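Local coordinates for protein ADP-ribosylglycohydrolase (Thermus thermophilus, PDB 2YZW) that belongs to the ADP-ribosylglycohydrolase family, an all-helical fold, and carries gadolinium ions bound in the crystal, at residues Leu16-Gly21 and Asp57-Ala62; Gly53-Asp58 and Arg278-Arg283. All blocks are in the same frame, centred on the assembly; numbering follows the deposited sequence.

Contact 1. Residues Leu16-Gly21 and Asp57-Ala62. With GD3 (gadolinium ion), chain C.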
loop_
_atom_site.group_PDB
_atom_site.type_symbol
_atom_site.label_atom_id
_atom_site.label_comp_id
_atom_site.label_asym_id
_atom_site.label_seq_id
_atom_site.Cartn_x
_atom_site.Cartn_y
_atom_site.Cartn_z
ATOM N N LEU A 16 7.168 -0.392 -7.231
ATOM C CA LEU A 16 8.450 -0.590 -6.554
ATOM C C LEU A 16 8.513 0.191 -5.241
ATOM O O LEU A 16 9.166 -0.234 -4.292
ATOM C CB LEU A 16 9.611 -0.168 -7.459
ATOM C CG LEU A 16 10.060 -1.128 -8.570
ATOM C CD1 LEU A 16 10.787 -2.303 -7.953
ATOM C CD2 LEU A 16 8.868 -1.595 -9.391
ATOM N N GLY A 17 7.837 1.337 -5.190
ATOM C CA GLY A 17 7.842 2.133 -3.975
ATOM C C GLY A 17 7.197 1.377 -2.826
ATOM O O GLY A 17 7.610 1.509 -1.669
ATOM N N LEU A 18 6.172 0.595 -3.150
ATOM C CA LEU A 18 5.463 -0.206 -2.160
ATOM C C LEU A 18 6.454 -1.178 -1.515
ATOM O O LEU A 18 6.557 -1.255 -0.288
ATOM C CB LEU A 18 4.327 -0.978 -2.846
ATOM C CG LEU A 18 3.299 -1.777 -2.041
ATOM C CD1 LEU A 18 2.185 -2.228 -2.981
ATOM C CD2 LEU A 18 3.947 -2.985 -1.383
ATOM N N ALA A 19 7.187 -1.908 -2.351
ATOM C CA ALA A 19 8.164 -2.882 -1.869
ATOM C C ALA A 19 9.306 -2.226 -1.104
ATOM O O ALA A 19 9.768 -2.759 -0.098
ATOM C CB ALA A 19 8.717 -3.690 -3.035
ATOM N N VAL A 20 9.770 -1.079 -1.585
ATOM C CA VAL A 20 10.851 -0.367 -0.912
ATOM C C VAL A 20 10.420 0.021 0.504
ATOM O O VAL A 20 11.187 -0.135 1.456
ATOM C CB VAL A 20 11.256 0.894 -1.706
ATOM C CG1 VAL A 20 12.166 1.778 -0.870
ATOM C CG2 VAL A 20 11.964 0.477 -3.003
ATOM N N GLY A 21 9.190 0.515 0.638
ATOM C CA GLY A 21 8.687 0.912 1.943
ATOM C C GLY A 21 8.511 -0.272 2.875
ATOM O O GLY A 21 8.773 -0.180 4.071
ATOM N N ASP A 57 4.934 -9.803 3.868
ATOM C CA ASP A 57 3.620 -10.161 3.344
ATOM C C ASP A 57 2.950 -9.024 2.585
ATOM O O ASP A 57 2.147 -9.260 1.677
ATOM C CB ASP A 57 2.691 -10.646 4.472
ATOM C CG ASP A 57 2.395 -9.570 5.500
ATOM O OD1 ASP A 57 1.233 -9.470 5.949
ATOM O OD2 ASP A 57 3.328 -8.834 5.872
ATOM N N ASP A 58 3.278 -7.790 2.953
ATOM C CA ASP A 58 2.693 -6.631 2.293
ATOM C C ASP A 58 2.933 -6.732 0.789
ATOM O O ASP A 58 1.998 -6.689 -0.008
ATOM C CB ASP A 58 3.324 -5.342 2.826
ATOM C CG ASP A 58 3.226 -5.219 4.334
ATOM O OD1 ASP A 58 3.743 -6.113 5.044
ATOM O OD2 ASP A 58 2.640 -4.222 4.812
ATOM N N THR A 59 4.201 -6.863 0.414
ATOM C CA THR A 59 4.588 -6.958 -0.985
ATOM C C THR A 59 4.178 -8.301 -1.594
ATOM O O THR A 59 3.828 -8.372 -2.772
ATOM C CB THR A 59 6.115 -6.750 -1.134
ATOM O OG1 THR A 59 6.474 -5.474 -0.585
ATOM C CG2 THR A 59 6.522 -6.787 -2.600
ATOM N N SER A 60 4.214 -9.366 -0.797
ATOM C CA SER A 60 3.818 -10.677 -1.301
ATOM C C SER A 60 2.376 -10.632 -1.791
ATOM O O SER A 60 2.065 -11.138 -2.869
ATOM C CB SER A 60 3.951 -11.742 -0.215
ATOM O OG SER A 60 5.305 -11.921 0.149
ATOM N N GLN A 61 1.499 -10.019 -1.001
ATOM C CA GLN A 61 0.101 -9.918 -1.389
ATOM C C GLN A 61 -0.052 -9.031 -2.617
ATOM O O GLN A 61 -0.887 -9.300 -3.486
ATOM C CB GLN A 61 -0.747 -9.393 -0.223
ATOM C CG GLN A 61 -1.124 -10.489 0.772
ATOM C CD GLN A 61 -2.062 -10.009 1.861
ATOM O OE1 GLN A 61 -2.958 -9.201 1.614
ATOM N NE2 GLN A 61 -1.871 -10.518 3.074
ATOM N N ALA A 62 0.760 -7.980 -2.696
ATOM C CA ALA A 62 0.715 -7.085 -3.843
ATOM C C ALA A 62 1.080 -7.877 -5.101
ATOM O O ALA A 62 0.443 -7.730 -6.144
ATOM C CB ALA A 62 1.684 -5.925 -3.646
HETATM GD GD GD3 C . 4.341 -7.196 7.015
HETATM O O HOH W 1 4.501 -6.622 9.289
HETATM O O HOH W 2 3.178 -8.511 8.707
#

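Contact 2. Residues Gly53-Asp58 and Arg278-Arg283. With GD3 (gadolinium ion), chain C.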
loop_
_atom_site.group_PDB
_atom_site.type_symbol
_atom_site.label_atom_id
_atom_site.label_comp_id
_atom_site.label_asym_id
_atom_site.label_seq_id
_atom_site.Cartn_x
_atom_site.Cartn_y
_atom_site.Cartn_z
ATOM N N GLY A 53 16.944 -5.351 1.683
ATOM C CA GLY A 53 16.079 -5.332 0.515
ATOM C C GLY A 53 14.965 -6.361 0.475
ATOM O O GLY A 53 14.215 -6.417 -0.498
ATOM N N PHE A 54 14.848 -7.188 1.507
ATOM C CA PHE A 54 13.784 -8.183 1.529
ATOM C C PHE A 54 12.523 -7.616 2.161
ATOM O O PHE A 54 12.564 -7.029 3.240
ATOM C CB PHE A 54 14.223 -9.443 2.283
ATOM C CG PHE A 54 14.865 -10.479 1.400
ATOM C CD1 PHE A 54 16.015 -10.180 0.676
ATOM C CD2 PHE A 54 14.309 -11.747 1.279
ATOM C CE1 PHE A 54 16.605 -11.129 -0.160
ATOM C CE2 PHE A 54 14.890 -12.706 0.445
ATOM C CZ PHE A 54 16.040 -12.395 -0.275
ATOM N N TRP A 55 11.405 -7.787 1.470
ATOM C CA TRP A 55 10.119 -7.303 1.952
ATOM C C TRP A 55 9.337 -8.408 2.667
ATOM O O TRP A 55 9.872 -9.487 2.923
ATOM C CB TRP A 55 9.314 -6.725 0.784
ATOM C CG TRP A 55 9.696 -7.300 -0.538
ATOM C CD1 TRP A 55 10.578 -6.774 -1.442
ATOM C CD2 TRP A 55 9.226 -8.526 -1.102
ATOM N NE1 TRP A 55 10.683 -7.599 -2.536
ATOM C CE2 TRP A 55 9.862 -8.682 -2.352
ATOM C CE3 TRP A 55 8.325 -9.512 -0.672
ATOM C CZ2 TRP A 55 9.629 -9.786 -3.179
ATOM C CZ3 TRP A 55 8.094 -10.610 -1.495
ATOM C CH2 TRP A 55 8.745 -10.735 -2.735
ATOM N N THR A 56 8.072 -8.144 2.982
ATOM C CA THR A 56 7.266 -9.112 3.716
ATOM C C THR A 56 5.928 -9.440 3.057
ATOM O O THR A 56 5.802 -9.368 1.835
ATOM C CB THR A 56 7.022 -8.607 5.151
ATOM O OG1 THR A 56 6.096 -7.513 5.126
ATOM C CG2 THR A 56 8.337 -8.123 5.760
ATOM N N ASP A 57 4.934 -9.803 3.868
ATOM C CA ASP A 57 3.620 -10.161 3.344
ATOM C C ASP A 57 2.950 -9.024 2.585
ATOM O O ASP A 57 2.147 -9.260 1.677
ATOM C CB ASP A 57 2.691 -10.646 4.472
ATOM C CG ASP A 57 2.395 -9.570 5.500
ATOM O OD1 ASP A 57 1.233 -9.470 5.949
ATOM O OD2 ASP A 57 3.328 -8.834 5.872
ATOM N N ASP A 58 3.278 -7.790 2.953
ATOM C CA ASP A 58 2.693 -6.631 2.293
ATOM C C ASP A 58 2.933 -6.732 0.789
ATOM O O ASP A 58 1.998 -6.689 -0.008
ATOM C CB ASP A 58 3.324 -5.342 2.826
ATOM C CG ASP A 58 3.226 -5.219 4.334
ATOM O OD1 ASP A 58 3.743 -6.113 5.044
ATOM O OD2 ASP A 58 2.640 -4.222 4.812
ATOM N N ARG A 278 18.435 -1.091 -6.178
ATOM C CA ARG A 278 19.420 -2.127 -6.485
ATOM C C ARG A 278 19.491 -3.216 -5.415
ATOM O O ARG A 278 19.875 -4.354 -5.701
ATOM C CB ARG A 278 20.810 -1.505 -6.681
ATOM C CG ARG A 278 20.950 -0.697 -7.966
ATOM C CD ARG A 278 22.394 -0.272 -8.201
ATOM N NE ARG A 278 22.820 0.800 -7.305
ATOM C CZ ARG A 278 22.505 2.080 -7.469
ATOM N NH1 ARG A 278 21.760 2.453 -8.501
ATOM N NH2 ARG A 278 22.936 2.988 -6.604
ATOM N N ALA A 279 19.116 -2.870 -4.186
ATOM C CA ALA A 279 19.144 -3.824 -3.083
ATOM C C ALA A 279 17.833 -4.593 -2.958
ATOM O O ALA A 279 17.774 -5.648 -2.328
ATOM C CB ALA A 279 19.434 -3.093 -1.779
ATOM N N LEU A 280 16.787 -4.057 -3.573
ATOM C CA LEU A 280 15.451 -4.643 -3.517
ATOM C C LEU A 280 15.295 -6.042 -4.120
ATOM O O LEU A 280 15.624 -6.275 -5.282
ATOM C CB LEU A 280 14.467 -3.686 -4.190
ATOM C CG LEU A 280 12.980 -3.974 -4.001
ATOM C CD1 LEU A 280 12.598 -3.745 -2.539
ATOM C CD2 LEU A 280 12.177 -3.056 -4.902
ATOM N N HIS A 281 14.766 -6.966 -3.325
ATOM C CA HIS A 281 14.547 -8.338 -3.779
ATOM C C HIS A 281 13.505 -8.369 -4.900
ATOM O O HIS A 281 12.457 -7.734 -4.798
ATOM C CB HIS A 281 14.060 -9.203 -2.615
ATOM C CG HIS A 281 13.997 -10.664 -2.933
ATOM N ND1 HIS A 281 13.022 -11.494 -2.422
ATOM C CD2 HIS A 281 14.809 -11.452 -3.678
ATOM C CE1 HIS A 281 13.237 -12.730 -2.838
ATOM N NE2 HIS A 281 14.315 -12.732 -3.600
ATOM N N LEU A 282 13.802 -9.114 -5.963
ATOM C CA LEU A 282 12.909 -9.256 -7.117
ATOM C C LEU A 282 12.548 -7.931 -7.790
ATOM O O LEU A 282 11.444 -7.757 -8.311
ATOM C CB LEU A 282 11.631 -10.000 -6.718
ATOM C CG LEU A 282 11.827 -11.356 -6.030
ATOM C CD1 LEU A 282 10.468 -12.016 -5.843
ATOM C CD2 LEU A 282 12.741 -12.249 -6.858
ATOM N N ARG A 283 13.497 -7.003 -7.785
ATOM C CA ARG A 283 13.305 -5.699 -8.405
ATOM C C ARG A 283 12.820 -5.828 -9.856
ATOM O O ARG A 283 11.807 -5.242 -10.244
ATOM C CB ARG A 283 14.629 -4.935 -8.383
ATOM C CG ARG A 283 14.629 -3.620 -9.141
ATOM C CD ARG A 283 16.060 -3.202 -9.421
ATOM N NE ARG A 283 16.162 -1.871 -10.010
ATOM C CZ ARG A 283 17.313 -1.303 -10.355
ATOM N NH1 ARG A 283 18.456 -1.958 -10.168
ATOM N NH2 ARG A 283 17.326 -0.082 -10.875
HETATM GD GD GD3 C . 4.341 -7.196 7.015
HETATM O O HOH W 3 11.417 -10.690 -0.067
HETATM O O HOH W 1 4.501 -6.622 9.289
HETATM O O HOH W 2 3.178 -8.511 8.707
#

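Contact 1. Residues Leu16-Gly21 and Asp57-Ala62
Ala19 and Thr59 bring the two helices together, their CA atoms 5.5 Å apart, where segments 16-21 of helix 5-26 and 57-62 of helix 57-72 run nearly antiparallel: their axes make 157° and approach to 9.1 Å. Between them the side chains of Leu18 and Thr59 lie alongside, pointing opposite ways. Leu18 has its CG anti to the backbone N, and this chi1 of -173° carries CG toward 57-62, where CD1 rests on Ala62 CB at 3.8 Å and CD2 on Thr59 OG1 at 3.6 Å. Thr59 lies against Ala19, with OG1 3.4 Å from Ala19 CA and CG2 3.8 Å from Ala19 CB. No hydrogen bond joins the segments; Thr59 OG1 bonds instead to Asp22 OD2, one residue beyond 16-21. At the start of helix 57-72, Asp57 OD2 and Asp58 OD1 bind a gadolinium ion at 2.2 and 2.3 Å from the metal, with two waters, Thr56 and Asp253 completing the shell. Asp58 OD2 is hydrogen-bonded to Thr254 OG1, which helps fix how the carboxylate is turned. Small side chains and methyls thus pack the buried helix pair beside a metal site, whose carboxylates are held in place by the metal bonds and, for Asp58, by Thr254.

Contact 2. Residues Gly53-Asp58 and Arg278-Arg283
Gly53, Phe54 and Trp55 meet Leu280, His281 and Leu282 in a loop-to-loop contact, part backbone bonding and part aromatic cluster, that ties the lead-in to helix 57-72 to the link between helices 274-279 and 283-297. His281 N bonds to Gly53 O at 2.9 Å, nearly straight at 172° but from above the carbonyl plane. Gly53 CA also lies 3.3 Å from Ala279 O in a nearly straight CA-H...O contact. The imidazole of His281, placed by a CG anti to the backbone N (chi1 -172°), stacks face to face on the Phe54 ring, centroids 4.0 Å apart and planes at 9°, while Leu282 CG covers its opposite face. His281 CB lies over the Phe54 face as well, a CH-pi contact. Trp55 is held by its edge: NE1 gives a hydrogen bond to His281 O, 2.9 Å long and close to the indole plane, with Leu280 CD1 and Leu282 CD1 at the same rim. A water over the indole bonds to His281 ND1. Thr56, at the N-cap position of helix 57-72, binds the gadolinium ion through OG1 at 2.6 Å. Trp55 also packs on helices 5-26 (Ala19), 57-72 (Leu63) and 283-297 (Met286).

How the contacts relate
Contact 1 lies in the core, its centre about 7 Å from the centre of the chain, whereas contact 2 is only partly buried, its centre about 14 Å out. Contact 1 uses the first turns of helix 57-72, contact 2 the loop leading into it; the segments share Asp57 and Asp58, so the gadolinium ion and its two waters belong to both. Their chemistry follows their depth: methyl packing without cross-segment hydrogen bonds between the helices, backbone and indole hydrogen bonds with stacked rings between the loops. The two also touch directly, Leu16 CD1 meeting Leu280 CD2 at 3.4 Å and Ser60 OG meeting Trp55 CZ3 at 3.5 Å. Met286 of helix 283-297 packs against residues of both.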